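Local structure of interleukin 22 (Danio rerio, 4O6K) at residues S47-A52 and Y136-C141. The protein is a helical cytokine of the IL-10 family that probably signals, like human IL-22, through a cell-surface receptor to coordinate immune defence. Sequence-based numbering, arbitrary orientation.
Sequences SCCINA and YLFESC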
ATOM      1  N   SER A  47      -7.295 -12.052   1.476  1.00 18.08           N
ATOM      2  CA  SER A  47      -6.794 -10.766   1.959  1.00 16.92           C
ATOM      3  C   SER A  47      -5.440 -10.362   1.375  1.00 14.35           C
ATOM      4  O   SER A  47      -5.226  -9.193   1.055  1.00 16.69           O
ATOM      5  CB  SER A  47      -6.709 -10.781   3.486  1.00 13.96           C
ATOM      6  OG  SER A  47      -8.003 -10.753   4.064  1.00 16.25           O
ATOM      7  N   CYS A  48      -4.527 -11.322   1.250  1.00 14.22           N
ATOM      8  CA  CYS A  48      -3.206 -11.051   0.687  1.00 16.06           C
ATOM      9  C   CYS A  48      -3.285 -10.487  -0.727  1.00 15.72           C
ATOM     10  O   CYS A  48      -2.735  -9.423  -1.012  1.00 15.58           O
ATOM     11  CB  CYS A  48      -2.349 -12.319   0.687  1.00 13.38           C
ATOM     12  SG  CYS A  48      -0.681 -12.081   0.013  1.00 22.17           S
ATOM     13  N   CYS A  49      -3.974 -11.201  -1.610  1.00 16.62           N
ATOM     14  CA  CYS A  49      -4.052 -10.809  -3.012  1.00 17.42           C
ATOM     15  C   CYS A  49      -4.910  -9.561  -3.211  1.00 12.64           C
ATOM     16  O   CYS A  49      -4.685  -8.795  -4.147  1.00 16.40           O
ATOM     17  CB  CYS A  49      -4.588 -11.964  -3.858  1.00 19.68           C
ATOM     18  SG  CYS A  49      -3.458 -13.370  -3.988  1.00 26.86           S
ATOM     19  N   ILE A  50      -5.896  -9.364  -2.340  1.00 15.79           N
ATOM     20  CA  ILE A  50      -6.705  -8.148  -2.379  1.00 13.95           C
ATOM     21  C   ILE A  50      -5.841  -6.924  -2.096  1.00 12.51           C
ATOM     22  O   ILE A  50      -5.876  -5.941  -2.836  1.00 15.44           O
ATOM     23  CB  ILE A  50      -7.868  -8.194  -1.368  1.00 16.74           C
ATOM     24  CG1 ILE A  50      -8.947  -9.172  -1.835  1.00 18.12           C
ATOM     25  CG2 ILE A  50      -8.479  -6.814  -1.199  1.00 13.24           C
ATOM     26  CD1 ILE A  50      -9.987  -9.481  -0.781  1.00 19.41           C
ATOM     27  N   ASN A  51      -5.053  -6.996  -1.028  1.00 14.85           N
ATOM     28  CA  ASN A  51      -4.166  -5.899  -0.667  1.00 16.27           C
ATOM     29  C   ASN A  51      -3.020  -5.753  -1.661  1.00 16.24           C
ATOM     30  O   ASN A  51      -2.503  -4.656  -1.870  1.00 16.49           O
ATOM     31  CB  ASN A  51      -3.616  -6.098   0.747  1.00 10.37           C
ATOM     32  CG  ASN A  51      -4.641  -5.791   1.821  1.00 15.90           C
ATOM     33  OD1 ASN A  51      -5.039  -4.641   2.003  1.00 10.09           O
ATOM     34  ND2 ASN A  51      -5.073  -6.820   2.540  1.00 13.56           N
ATOM     35  N   ALA A  52      -2.627  -6.866  -2.274  1.00 15.40           N
ATOM     36  CA  ALA A  52      -1.582  -6.854  -3.290  1.00 17.14           C
ATOM     37  C   ALA A  52      -2.026  -6.081  -4.524  1.00 16.75           C
ATOM     38  O   ALA A  52      -1.210  -5.474  -5.218  1.00 16.68           O
ATOM     39  CB  ALA A  52      -1.195  -8.275  -3.669  1.00 17.57           C
ATOM     40  N   TYR A 136      -0.873  -4.889   6.493  1.00 13.96           N
ATOM     41  CA  TYR A 136      -1.906  -5.788   5.987  1.00 12.50           C
ATOM     42  C   TYR A 136      -1.286  -6.934   5.195  1.00 14.99           C
ATOM     43  O   TYR A 136      -1.647  -8.098   5.374  1.00 12.62           O
ATOM     44  CB  TYR A 136      -2.907  -5.025   5.118  1.00 13.56           C
ATOM     45  CG  TYR A 136      -3.793  -4.074   5.893  1.00 15.14           C
ATOM     46  CD1 TYR A 136      -3.788  -4.063   7.283  1.00 11.45           C
ATOM     47  CD2 TYR A 136      -4.634  -3.189   5.234  1.00 12.06           C
ATOM     48  CE1 TYR A 136      -4.596  -3.197   7.994  1.00 12.70           C
ATOM     49  CE2 TYR A 136      -5.445  -2.318   5.936  1.00 13.62           C
ATOM     50  CZ  TYR A 136      -5.422  -2.327   7.315  1.00 14.60           C
ATOM     51  OH  TYR A 136      -6.227  -1.462   8.017  1.00 12.96           O
ATOM     52  N   LEU A 137      -0.355  -6.587   4.314  1.00 12.54           N
ATOM     53  CA  LEU A 137       0.373  -7.566   3.518  1.00 12.88           C
ATOM     54  C   LEU A 137       1.177  -8.508   4.406  1.00 15.63           C
ATOM     55  O   LEU A 137       1.155  -9.721   4.215  1.00 15.15           O
ATOM     56  CB  LEU A 137       1.295  -6.863   2.522  1.00 12.05           C
ATOM     57  CG  LEU A 137       0.575  -6.071   1.430  1.00 11.45           C
ATOM     58  CD1 LEU A 137       1.537  -5.137   0.718  1.00 10.63           C
ATOM     59  CD2 LEU A 137      -0.086  -7.020   0.444  1.00 12.87           C
ATOM     60  N   PHE A 138       1.891  -7.937   5.371  1.00 14.81           N
ATOM     61  CA  PHE A 138       2.706  -8.716   6.300  1.00 16.98           C
ATOM     62  C   PHE A 138       1.900  -9.825   6.972  1.00 18.96           C
ATOM     63  O   PHE A 138       2.338 -10.971   7.029  1.00 21.00           O
ATOM     64  CB  PHE A 138       3.320  -7.799   7.364  1.00 16.92           C
ATOM     65  CG  PHE A 138       4.313  -8.483   8.268  1.00 20.62           C
ATOM     66  CD1 PHE A 138       3.890  -9.176   9.392  1.00 18.23           C
ATOM     67  CD2 PHE A 138       5.670  -8.423   7.998  1.00 19.07           C
ATOM     68  CE1 PHE A 138       4.799  -9.797  10.226  1.00 20.59           C
ATOM     69  CE2 PHE A 138       6.583  -9.044   8.828  1.00 20.23           C
ATOM     70  CZ  PHE A 138       6.147  -9.731   9.943  1.00 25.24           C
ATOM     71  N   GLU A 139       0.720  -9.482   7.476  1.00 13.40           N
ATOM     72  CA  GLU A 139      -0.090 -10.437   8.221  1.00 16.91           C
ATOM     73  C   GLU A 139      -0.867 -11.401   7.323  1.00 18.94           C
ATOM     74  O   GLU A 139      -0.939 -12.595   7.607  1.00 18.19           O
ATOM     75  CB  GLU A 139      -1.051  -9.697   9.154  1.00 17.80           C
ATOM     76  CG  GLU A 139      -0.332  -8.841  10.182  1.00 21.47           C
ATOM     77  CD  GLU A 139      -1.131  -8.643  11.452  1.00 21.66           C
ATOM     78  OE1 GLU A 139      -2.305  -9.068  11.495  1.00 25.60           O
ATOM     79  OE2 GLU A 139      -0.578  -8.070  12.414  1.00 14.09           O
ATOM     80  N   SER A 140      -1.437 -10.889   6.238  1.00 17.33           N
ATOM     81  CA  SER A 140      -2.293 -11.704   5.381  1.00 18.38           C
ATOM     82  C   SER A 140      -1.510 -12.601   4.422  1.00 22.76           C
ATOM     83  O   SER A 140      -2.007 -13.652   4.006  1.00 21.11           O
ATOM     84  CB  SER A 140      -3.243 -10.811   4.582  1.00 16.54           C
ATOM     85  OG  SER A 140      -2.539 -10.002   3.655  1.00 17.95           O
ATOM     86  N   CYS A 141      -0.291 -12.193   4.080  1.00 18.43           N
ATOM     87  CA  CYS A 141       0.540 -12.967   3.161  1.00 23.29           C
ATOM     88  C   CYS A 141       1.495 -13.943   3.858  1.00 28.01           C
ATOM     89  O   CYS A 141       2.525 -14.266   3.306  1.00 30.41           O
ATOM     90  CB  CYS A 141       1.351 -12.049   2.238  1.00 21.23           C
ATOM     91  SG  CYS A 141       0.341 -10.887   1.302  1.00 17.30           S
TER
HETATM   92  O   HOH W   1      -4.734 -14.108   2.417  1.00 20.07           O
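A disulfide in the helical bundle of this IL-10-family cytokine, Cys48–Cys141, ties the first turn of helix 47-62 to the residue just beyond helix 130-140. The two sulfurs, Cys48 SG and Cys141 SG, are 2.0 Å apart with a dihedral of 100° about the bond. Cys48 holds its SG anti to the backbone N (chi1 -180°), which carries it across to Cys141. The helices run nearly antiparallel, at 157°, their segment axes 8.7 Å apart, and Ser140 fits closely against the first turn: its OG lies 3.2 Å from Cys48 CA, while its CB meets Ser47 CB. The Ser140 hydroxyl turns back on its own helix, donating to Tyr136 O at 2.7 Å. A water accepts from Cys48 N and lies within hydrogen-bonding distance of Ser140 O, probably linking the two backbones. Further along, Asn51 ND2 bonds to Ser47 O (2.8 Å) from above the carbonyl plane, on the other face from Asn51 N; its OD1 sits at the edge of the Tyr136 ring, 3.6 Å from CD2. Leu137 CD2 packs 3.7 Å from Asn51 CB. Leu90 of helix 76-93 touches Cys48, Ala52, Leu137 and Cys141, Leu42 of helix 39-42 touches Tyr136 and Ser140, and the adjacent Cys49 is disulfide-bonded to Cys94, just past helix 76-93.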